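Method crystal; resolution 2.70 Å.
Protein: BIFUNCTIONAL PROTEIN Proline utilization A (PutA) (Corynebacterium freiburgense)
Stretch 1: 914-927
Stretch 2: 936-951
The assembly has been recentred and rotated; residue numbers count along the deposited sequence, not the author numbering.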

# COMPACT_ATOMS: atom_id res chain seq x y z
N GLU A 914 -33.87 5.36 18.34
CA GLU A 914 -35.29 5.68 18.48
C GLU A 914 -35.57 7.08 17.96
O GLU A 914 -34.74 7.98 18.10
CB GLU A 914 -35.74 5.60 19.94
CG GLU A 914 -35.08 6.62 20.89
CD GLU A 914 -35.55 6.48 22.34
OE1 GLU A 914 -36.72 6.10 22.58
OE2 GLU A 914 -34.74 6.72 23.25
N ASP A 915 -36.74 7.26 17.35
CA ASP A 915 -37.17 8.61 17.00
C ASP A 915 -37.31 9.48 18.27
O ASP A 915 -37.69 8.99 19.34
CB ASP A 915 -38.49 8.57 16.23
CG ASP A 915 -38.32 8.19 14.77
OD1 ASP A 915 -37.39 8.70 14.13
OD2 ASP A 915 -39.11 7.39 14.25
N ILE A 916 -36.97 10.76 18.15
CA ILE A 916 -37.24 11.75 19.19
C ILE A 916 -38.10 12.86 18.61
O ILE A 916 -38.30 12.97 17.40
CB ILE A 916 -35.97 12.33 19.83
CG1 ILE A 916 -35.10 13.10 18.83
CG2 ILE A 916 -35.17 11.27 20.57
CD1 ILE A 916 -33.76 13.54 19.45
N GLU A 917 -38.66 13.68 19.50
CA GLU A 917 -39.40 14.86 19.08
C GLU A 917 -38.42 15.95 18.68
O GLU A 917 -37.46 16.24 19.41
CB GLU A 917 -40.32 15.34 20.19
CG GLU A 917 -41.22 14.24 20.71
CD GLU A 917 -42.47 14.80 21.36
OE1 GLU A 917 -43.49 14.07 21.39
OE2 GLU A 917 -42.42 15.97 21.83
N SER A 918 -38.64 16.52 17.51
CA SER A 918 -37.75 17.56 17.02
C SER A 918 -38.51 18.37 15.99
O SER A 918 -39.52 17.92 15.44
CB SER A 918 -36.48 16.96 16.40
OG SER A 918 -36.81 16.20 15.25
N ASP A 919 -38.00 19.55 15.71
CA ASP A 919 -38.62 20.35 14.67
C ASP A 919 -37.84 20.15 13.39
O ASP A 919 -36.61 20.25 13.38
CB ASP A 919 -38.72 21.82 15.06
CG ASP A 919 -40.08 22.16 15.69
OD1 ASP A 919 -41.09 22.19 14.94
OD2 ASP A 919 -40.13 22.41 16.91
N VAL A 920 -38.55 19.79 12.34
CA VAL A 920 -37.98 19.56 11.02
C VAL A 920 -37.77 20.90 10.32
O VAL A 920 -38.64 21.78 10.40
CB VAL A 920 -38.90 18.65 10.19
CG1 VAL A 920 -38.38 18.51 8.77
CG2 VAL A 920 -39.00 17.30 10.86
N PRO A 921 -36.64 21.11 9.66
CA PRO A 921 -36.46 22.36 8.90
C PRO A 921 -37.29 22.34 7.63
O PRO A 921 -37.84 21.32 7.21
CB PRO A 921 -34.97 22.36 8.58
CG PRO A 921 -34.60 20.91 8.53
CD PRO A 921 -35.48 20.21 9.55
N SER A 922 -37.41 23.52 7.02
CA SER A 922 -38.11 23.62 5.74
C SER A 922 -37.20 23.13 4.61
O SER A 922 -36.21 23.78 4.28
CB SER A 922 -38.57 25.06 5.52
OG SER A 922 -39.48 25.44 6.55
N VAL A 923 -37.54 21.97 4.02
CA VAL A 923 -36.88 21.46 2.81
C VAL A 923 -37.95 21.04 1.83
O VAL A 923 -39.00 20.52 2.23
CB VAL A 923 -35.92 20.27 3.08
CG1 VAL A 923 -34.69 20.69 3.90
CG2 VAL A 923 -36.64 19.09 3.69
N SER A 924 -37.70 21.27 0.55
CA SER A 924 -38.65 20.90 -0.49
C SER A 924 -38.67 19.40 -0.72
O SER A 924 -37.64 18.72 -0.63
CB SER A 924 -38.30 21.59 -1.81
OG SER A 924 -37.10 21.06 -2.35
N LEU A 925 -39.86 18.90 -1.08
CA LEU A 925 -40.06 17.50 -1.41
C LEU A 925 -40.57 17.37 -2.83
O LEU A 925 -41.42 18.17 -3.26
CB LEU A 925 -41.06 16.84 -0.47
CG LEU A 925 -40.52 16.06 0.71
CD1 LEU A 925 -41.68 15.30 1.32
CD2 LEU A 925 -39.42 15.13 0.23
N PRO A 926 -40.08 16.40 -3.60
CA PRO A 926 -40.73 16.08 -4.86
C PRO A 926 -42.11 15.50 -4.61
O PRO A 926 -42.34 14.83 -3.59
CB PRO A 926 -39.79 15.04 -5.50
CG PRO A 926 -38.50 15.17 -4.77
CD PRO A 926 -38.86 15.61 -3.38
N PRO A 927 -43.07 15.75 -5.50
CA PRO A 927 -44.48 15.45 -5.15
C PRO A 927 -44.80 13.97 -5.05
O PRO A 927 -45.75 13.62 -4.32
CB PRO A 927 -45.26 16.12 -6.29
CG PRO A 927 -44.29 17.09 -6.91
CD PRO A 927 -42.96 16.43 -6.79
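Stretch 2, residues 936-951: EFLKRAAALDEIAWRT

Residues 936-951 form a helix that continues beyond the stretch, with a wider pi-type turn at 949-951. It packs against the mostly extended segment 914-927, which leaves its strand after Asp 915 and runs as loop to Pro 926, the N-cap of the next helix. Between the two stretches 695 Å² is buried, both sides summed. The nearest CA atoms are those of Val 923 and Ala 943, 7.0 Å apart. At this point the helix offers small residues, Ala 942 and Ala 943, both with CB toward the loop. Contacts advance along the helix from Arg 940, at Ile 916 and Ser 918, through Ala 943 and Leu 944, at Val 920, to Ile 947 and Arg 950, at Val 923. Leu 925 then meets Ala 942 and Glu 946.

Arg 940 has the largest covered area. Its CA-to-CB bond points sideways, but chi1, chi2 and chi3 are all t. This extended chain carries the guanidinium to the loop at Ser 918. Arg 940 NH1 donates a hydrogen bond to Ser 918 O at 3.2 Å, and Arg 940 NH2 donates one to Ser 918 OG at 2.6 Å. Ser 918 is p, and its OG lies at the guanidinium edge, near the plane. Ile 916 O also lies 3.0 Å from Arg 940 NH2. The CA-to-CB bond of Ile 916 points away from the helix.

The CA-to-CB bond of Val 920 points toward the helix, with chi1 t. Its two methyls reach different neighbours: Val 920 CG1 lies 3.7 Å from Ala 943 CB, and Val 920 CG2 lies 4.1 Å from Leu 944 CD2 and 3.6 Å from Arg 940 NH1. Ile 947 (m, t) starts sideways, but its end comes nearer the loop. Ile 947 CD1 is 3.5 Å from Pro 921 CG, while Ile 947 CG1 is 3.9 Å from Val 923 CG1.

Val 923 is m, and its CA-to-CB bond also points toward the helix. Val 923 CG2 approaches Glu 946 CG at 4.2 Å. Val 923 CB lies over one face of the Arg 950 guanidinium, and Val 923 CG1 is 3.7 Å from Arg 950 NH1. Arg 950 is m at chi1, then extended. Glu 946 is t at chi1 and p at chi2. Arg 950 NE makes a salt bridge to Glu 946 OE1 at 3.0 Å, one helical turn earlier, so the guanidinium is tied to its own helix beside Val 923. Ser 924 OG lies at the edge of this group, 3.4 Å from Arg 950 NH2.

Leu 925 has chi1 at -97°, between wells, and chi2 t. Its CA-to-CB bond points sideways, but its end turns in: Leu 925 CD1 is 3.5 Å from Ala 942 CB, and Leu 925 CD2 is 3.9 Å from Glu 946 CB.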

# COMPACT_ATOMS: atom_id res chain seq x y z
N GLU A 936 -48.96 12.44 9.86
CA GLU A 936 -47.93 13.14 10.62
C GLU A 936 -46.63 12.36 10.52
O GLU A 936 -45.60 12.89 10.07
CB GLU A 936 -48.37 13.31 12.08
N PHE A 937 -46.68 11.09 10.89
CA PHE A 937 -45.49 10.25 10.90
C PHE A 937 -44.89 10.12 9.51
O PHE A 937 -43.67 10.19 9.34
CB PHE A 937 -45.84 8.88 11.47
CG PHE A 937 -44.72 7.87 11.37
CD1 PHE A 937 -43.70 7.85 12.31
CD2 PHE A 937 -44.70 6.94 10.34
CE1 PHE A 937 -42.69 6.92 12.24
CE2 PHE A 937 -43.70 6.01 10.27
CZ PHE A 937 -42.69 5.99 11.22
N LEU A 938 -45.73 9.91 8.49
CA LEU A 938 -45.17 9.70 7.16
C LEU A 938 -44.63 10.98 6.56
O LEU A 938 -43.63 10.94 5.85
CB LEU A 938 -46.22 9.07 6.24
CG LEU A 938 -46.60 7.66 6.69
CD1 LEU A 938 -47.86 7.21 6.02
CD2 LEU A 938 -45.45 6.71 6.37
N LYS A 939 -45.24 12.12 6.86
CA LYS A 939 -44.64 13.38 6.40
C LYS A 939 -43.30 13.61 7.09
O LYS A 939 -42.35 14.08 6.46
CB LYS A 939 -45.60 14.55 6.63
CG LYS A 939 -46.85 14.52 5.73
CD LYS A 939 -47.76 15.71 6.04
CE LYS A 939 -49.01 15.76 5.15
NZ LYS A 939 -49.81 14.51 5.15
N ARG A 940 -43.20 13.25 8.36
CA ARG A 940 -41.95 13.45 9.07
C ARG A 940 -40.86 12.56 8.50
O ARG A 940 -39.70 12.98 8.40
CB ARG A 940 -42.18 13.20 10.55
CG ARG A 940 -40.95 13.32 11.39
CD ARG A 940 -41.23 12.92 12.81
NE ARG A 940 -40.03 13.04 13.61
CZ ARG A 940 -39.55 14.21 14.00
NH1 ARG A 940 -40.17 15.32 13.63
NH2 ARG A 940 -38.44 14.28 14.74
N ALA A 941 -41.21 11.32 8.11
CA ALA A 941 -40.25 10.41 7.50
C ALA A 941 -39.90 10.83 6.08
O ALA A 941 -38.78 10.57 5.62
CB ALA A 941 -40.78 8.97 7.50
N ALA A 942 -40.85 11.41 5.34
CA ALA A 942 -40.54 11.89 4.00
C ALA A 942 -39.51 13.01 4.05
O ALA A 942 -38.61 13.08 3.20
CB ALA A 942 -41.79 12.38 3.28
N ALA A 943 -39.65 13.93 5.01
CA ALA A 943 -38.76 15.08 5.08
C ALA A 943 -37.37 14.68 5.54
O ALA A 943 -36.37 15.17 5.00
CB ALA A 943 -39.33 16.15 6.02
N LEU A 944 -37.31 13.81 6.55
CA LEU A 944 -36.02 13.40 7.09
C LEU A 944 -35.24 12.55 6.09
O LEU A 944 -34.00 12.59 6.09
CB LEU A 944 -36.25 12.65 8.41
CG LEU A 944 -36.83 13.56 9.51
CD1 LEU A 944 -37.07 12.83 10.80
CD2 LEU A 944 -35.96 14.74 9.77
N ASP A 945 -35.93 11.78 5.24
CA ASP A 945 -35.27 11.09 4.14
C ASP A 945 -34.61 12.09 3.21
O ASP A 945 -33.45 11.92 2.81
CB ASP A 945 -36.26 10.21 3.38
CG ASP A 945 -36.65 8.94 4.16
OD1 ASP A 945 -36.00 8.63 5.18
OD2 ASP A 945 -37.60 8.24 3.74
N GLU A 946 -35.32 13.15 2.85
CA GLU A 946 -34.74 14.17 1.99
C GLU A 946 -33.47 14.75 2.60
O GLU A 946 -32.45 14.86 1.92
CB GLU A 946 -35.77 15.27 1.72
CG GLU A 946 -35.29 16.36 0.79
CD GLU A 946 -35.02 15.88 -0.62
OE1 GLU A 946 -34.24 16.56 -1.32
OE2 GLU A 946 -35.60 14.86 -1.04
N ILE A 947 -33.52 15.13 3.88
CA ILE A 947 -32.37 15.76 4.52
C ILE A 947 -31.21 14.78 4.62
O ILE A 947 -30.05 15.14 4.38
CB ILE A 947 -32.73 16.31 5.91
CG1 ILE A 947 -33.76 17.40 5.82
CG2 ILE A 947 -31.51 16.78 6.65
CD1 ILE A 947 -34.27 17.71 7.18
N ALA A 948 -31.49 13.55 5.02
CA ALA A 948 -30.43 12.54 5.07
C ALA A 948 -29.85 12.31 3.68
O ALA A 948 -28.64 12.19 3.52
CB ALA A 948 -30.97 11.23 5.66
N TRP A 949 -30.69 12.32 2.65
CA TRP A 949 -30.18 12.11 1.31
C TRP A 949 -29.27 13.27 0.90
O TRP A 949 -28.20 13.04 0.32
CB TRP A 949 -31.33 11.92 0.33
CG TRP A 949 -30.94 11.18 -0.92
CD1 TRP A 949 -30.63 11.72 -2.13
CD2 TRP A 949 -30.77 9.77 -1.06
NE1 TRP A 949 -30.30 10.75 -3.01
CE2 TRP A 949 -30.38 9.53 -2.38
CE3 TRP A 949 -30.92 8.68 -0.19
CZ2 TRP A 949 -30.13 8.24 -2.87
CZ3 TRP A 949 -30.67 7.40 -0.68
CH2 TRP A 949 -30.28 7.20 -2.01
N ARG A 950 -29.65 14.51 1.22
CA ARG A 950 -28.81 15.66 0.91
C ARG A 950 -27.51 15.66 1.70
O ARG A 950 -26.47 16.11 1.21
CB ARG A 950 -29.55 16.96 1.17
CG ARG A 950 -30.73 17.22 0.29
CD ARG A 950 -31.30 18.56 0.62
NE ARG A 950 -32.57 18.75 -0.04
CZ ARG A 950 -33.30 19.85 0.04
NH1 ARG A 950 -32.87 20.89 0.74
NH2 ARG A 950 -34.46 19.93 -0.59
N THR A 951 -27.55 15.21 2.96
CA THR A 951 -26.41 15.33 3.85
C THR A 951 -25.36 14.26 3.59
O THR A 951 -24.17 14.56 3.50
CB THR A 951 -26.88 15.23 5.30
OG1 THR A 951 -27.58 16.44 5.65
CG2 THR A 951 -25.67 15.05 6.22